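Local atomic coordinates of dihydropyrimidinase (Brevibacillus agri, PDB entry 3SFW), a protein that probably catalyses the reversible, zinc-dependent hydrolytic opening of the dihydropyrimidine ring. Residues I359-N362 with Q363-D366; T368-K371 with V372-F376. All coordinates share one frame; numbering follows the deposited sequence.

Contact 1 of 2, residues I359-N362 with Q363-D366; sequences ISLN and QFVD
S360 and Q363 trade bonds at the start of a helix, a textbook capping box with the serine at the N-cap. In one direction S360 OG accepts from Q363 N at 3.0 Å, nearly straight at 164°; in the other, S360 N gives its hydrogen to Q363 OE1, also at 3.0 Å. With chi1 of 70° the serine hydroxyl sits between its own N and carbonyl carbon, facing the first turn. Q363 CG lies beside its own backbone N (chi1 -68°), which swings the extended chain back past the serine, CG passing 3.2 Å from S360 OG. Two N-H groups at the helix start thus find acceptors in side chains, while S360 O already takes F364 N in the first regular helical bond, at 2.9 Å.

The packed side is apolar. I359 CD1 reaches F364 CB at 4.0 Å, approaching the root of the side chain and not the ring, while L361 CD1 meets ring atom CD2 of F364 at 4.0 Å. The polar side is more open, its residues only partly buried, yet it is no bare surface: S360 OG also bonds P461 O of the second subunit, and Q363 NE2 is held by K305 O.

Beyond the turn, the F364 ring sinks against M346, L349, F350 and V354 of helix 345-354 and L51 of strand 49-59. V365 leans on the same strand, and L361 and N362 rest on V11 of strand 9-11, so the cap is seated between a helix, two strands and a neighbouring subunit.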
# COMPACT_ATOMS: atom_id res chain seq x y z
N ILE A 359 8.19 1.95 23.73
CA ILE A 359 7.20 0.92 24.04
C ILE A 359 6.82 1.16 25.50
O ILE A 359 7.61 1.74 26.23
CB ILE A 359 7.79 -0.51 23.93
CG1 ILE A 359 9.17 -0.59 24.63
CG2 ILE A 359 8.01 -0.94 22.43
CD1 ILE A 359 9.71 -2.10 24.67
N SER A 360 5.68 0.61 25.95
CA SER A 360 5.32 0.72 27.38
C SER A 360 6.02 -0.36 28.23
O SER A 360 6.53 -1.34 27.70
CB SER A 360 3.82 0.64 27.60
OG SER A 360 3.33 -0.65 27.34
N LEU A 361 6.02 -0.18 29.55
CA LEU A 361 6.62 -1.19 30.42
C LEU A 361 5.83 -2.51 30.28
O LEU A 361 6.43 -3.59 30.28
CB LEU A 361 6.60 -0.72 31.88
CG LEU A 361 7.23 -1.68 32.89
CD1 LEU A 361 8.63 -2.06 32.48
CD2 LEU A 361 7.25 -1.03 34.26
N ASN A 362 4.49 -2.44 30.10
CA ASN A 362 3.74 -3.69 29.92
C ASN A 362 4.07 -4.34 28.58
O ASN A 362 4.26 -5.57 28.50
CB ASN A 362 2.21 -3.47 30.00
CG ASN A 362 1.74 -3.03 31.37
OD1 ASN A 362 1.89 -3.76 32.40
ND2 ASN A 362 1.25 -1.80 31.43
N GLN A 363 4.21 -3.52 27.53
CA GLN A 363 4.64 -4.06 26.24
C GLN A 363 6.00 -4.74 26.31
O GLN A 363 6.20 -5.77 25.67
CB GLN A 363 4.64 -3.02 25.13
CG GLN A 363 3.21 -2.55 24.75
CD GLN A 363 3.27 -1.51 23.62
OE1 GLN A 363 4.11 -0.60 23.65
NE2 GLN A 363 2.44 -1.70 22.58
N PHE A 364 6.94 -4.14 27.05
CA PHE A 364 8.30 -4.71 27.27
C PHE A 364 8.16 -6.14 27.80
O PHE A 364 8.79 -7.05 27.30
CB PHE A 364 9.09 -3.80 28.24
CG PHE A 364 10.29 -4.47 28.87
CD1 PHE A 364 11.48 -4.56 28.17
CD2 PHE A 364 10.22 -4.97 30.16
CE1 PHE A 364 12.62 -5.16 28.75
CE2 PHE A 364 11.36 -5.51 30.79
CZ PHE A 364 12.56 -5.65 30.04
N VAL A 365 7.28 -6.37 28.78
CA VAL A 365 7.09 -7.73 29.26
C VAL A 365 6.50 -8.63 28.17
O VAL A 365 6.88 -9.82 28.04
CB VAL A 365 6.21 -7.78 30.53
CG1 VAL A 365 5.89 -9.28 30.88
CG2 VAL A 365 6.97 -7.05 31.70
N ASP A 366 5.52 -8.11 27.44
CA ASP A 366 4.85 -8.92 26.42
C ASP A 366 5.84 -9.39 25.37
O ASP A 366 5.89 -10.57 25.03
CB ASP A 366 3.70 -8.10 25.77
CG ASP A 366 2.59 -8.97 25.22
OD1 ASP A 366 2.41 -10.14 25.64
OD2 ASP A 366 1.87 -8.48 24.33

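Contact 2 of 2, residues T368-K371 with V372-F376; sequences TSTK and VAKLF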
# COMPACT_ATOMS: atom_id res chain seq x y z
N THR A 368 9.19 -9.52 25.50
CA THR A 368 10.36 -10.27 25.97
C THR A 368 10.02 -11.60 26.63
O THR A 368 10.89 -12.43 26.82
CB THR A 368 11.21 -9.47 26.94
OG1 THR A 368 10.44 -9.21 28.12
CG2 THR A 368 11.73 -8.12 26.28
N SER A 369 8.75 -11.81 26.96
CA SER A 369 8.38 -12.95 27.79
C SER A 369 7.00 -13.53 27.41
O SER A 369 6.90 -14.67 26.88
CB SER A 369 8.39 -12.52 29.26
OG SER A 369 8.19 -13.62 30.06
N THR A 370 5.94 -12.78 27.63
CA THR A 370 4.59 -13.40 27.57
C THR A 370 4.18 -13.80 26.15
O THR A 370 3.74 -14.93 25.90
CB THR A 370 3.55 -12.43 28.12
OG1 THR A 370 3.98 -11.92 29.39
CG2 THR A 370 2.14 -13.11 28.22
N LYS A 371 4.36 -12.89 25.19
CA LYS A 371 3.98 -13.21 23.80
C LYS A 371 4.90 -14.32 23.21
O LYS A 371 4.50 -15.12 22.34
CB LYS A 371 3.97 -11.94 22.92
CG LYS A 371 3.19 -12.09 21.60
CD LYS A 371 1.72 -12.56 21.86
CE LYS A 371 0.88 -11.71 22.80
NZ LYS A 371 0.91 -10.26 22.41
N VAL A 372 6.13 -14.37 23.70
CA VAL A 372 7.04 -15.42 23.29
C VAL A 372 6.52 -16.78 23.83
O VAL A 372 6.41 -17.74 23.07
CB VAL A 372 8.45 -15.21 23.93
CG1 VAL A 372 9.39 -16.39 23.55
CG2 VAL A 372 9.07 -13.85 23.47
N ALA A 373 6.09 -16.83 25.10
CA ALA A 373 5.55 -18.11 25.62
C ALA A 373 4.32 -18.54 24.82
O ALA A 373 4.13 -19.72 24.53
CB ALA A 373 5.16 -17.96 27.14
N LYS A 374 3.47 -17.58 24.48
CA LYS A 374 2.24 -17.90 23.81
C LYS A 374 2.48 -18.44 22.35
O LYS A 374 1.93 -19.47 21.95
CB LYS A 374 1.37 -16.64 23.79
CG LYS A 374 0.74 -16.38 25.18
CD LYS A 374 0.09 -15.02 25.23
CE LYS A 374 -0.72 -14.89 26.56
NZ LYS A 374 -1.42 -13.59 26.44
N LEU A 375 3.38 -17.80 21.62
CA LEU A 375 3.63 -18.21 20.24
C LEU A 375 4.37 -19.55 20.21
O LEU A 375 4.29 -20.26 19.23
CB LEU A 375 4.48 -17.16 19.50
CG LEU A 375 3.65 -15.92 19.13
CD1 LEU A 375 4.55 -14.75 18.57
CD2 LEU A 375 2.57 -16.33 18.11
N PHE A 376 5.16 -19.82 21.26
CA PHE A 376 6.00 -21.04 21.29
C PHE A 376 5.48 -22.13 22.24
O PHE A 376 6.15 -23.13 22.46
CB PHE A 376 7.45 -20.64 21.60
CG PHE A 376 8.10 -19.95 20.42
CD1 PHE A 376 8.39 -20.69 19.27
CD2 PHE A 376 8.24 -18.56 20.39
CE1 PHE A 376 8.90 -20.05 18.12
CE2 PHE A 376 8.82 -17.93 19.28
CZ PHE A 376 9.07 -18.65 18.11
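In T370 a chi1 of -50° places OG1 beside the backbone N and opposite the carbonyl carbon, which leaves methyl CG2 to face along the helix toward K374, and K374 runs fully extended beyond CG; these torsions lay the two side chains alongside one another, pointing the same way. The pairing illustrates the i to i+4 spacing of a helix: the threonine methyl CG2 comes 3.8 Å from K374 CE, and the lysine's CG passes 3.4 Å from T370 O before its chain moves outward. K371, by contrast, is bent at three successive torsions, and its CE comes no nearer than 4.2 Å to K374 CD. The ammonium groups lie 5.7 Å apart, NZ to NZ; K371 NZ forms a salt bridge with D366, and K374 has a cation-pi contact with F379 and a weak hydrogen bond to S14 O of the second subunit.

Under the side chains the backbone is regular after a wider pi-type turn at 368-370. A373 N donates to S369 O at 2.9 Å, and L375 N donates to K371 O at 3.0 Å. V372 CG2 folds back to within 4.0 Å of T368 C on the buried side. A serine in place of K374 would probably leave the T370 methyl without its aliphatic neighbour and F379 without its cation.

T370 OG1 bonds G383 O and S369 OG bonds G53 O, so these buried hydroxyls have backbone acceptors. V372 packs on I55 and P57 of strand 49-59 and, with L375, on T311 of strand 311-312, while F376 sets its ring edge-to-face with Y236 of strand 234-237.

In the fold
Both contacts belong to one helix, 361-376, and follow each other in series, neither nested nor crossed. Reading from the N terminus, contact 1 closes the turn by which the chain enters the helix from the loop after helix 345-354; contact 2 lies farther along the same helix and closes no loop. Their centres lie about 12 Å apart, and the D366-K371 salt bridge joins them, as does a probable hydrogen bond between V365 O and T370 N at 3.1 Å. Strand 49-59 runs beneath both, whereas strand 9-11 and helix 345-354 meet the first and strand 311-312 the second. Each also touches the second subunit, so the helix bridges barrel strands and oligomer interface.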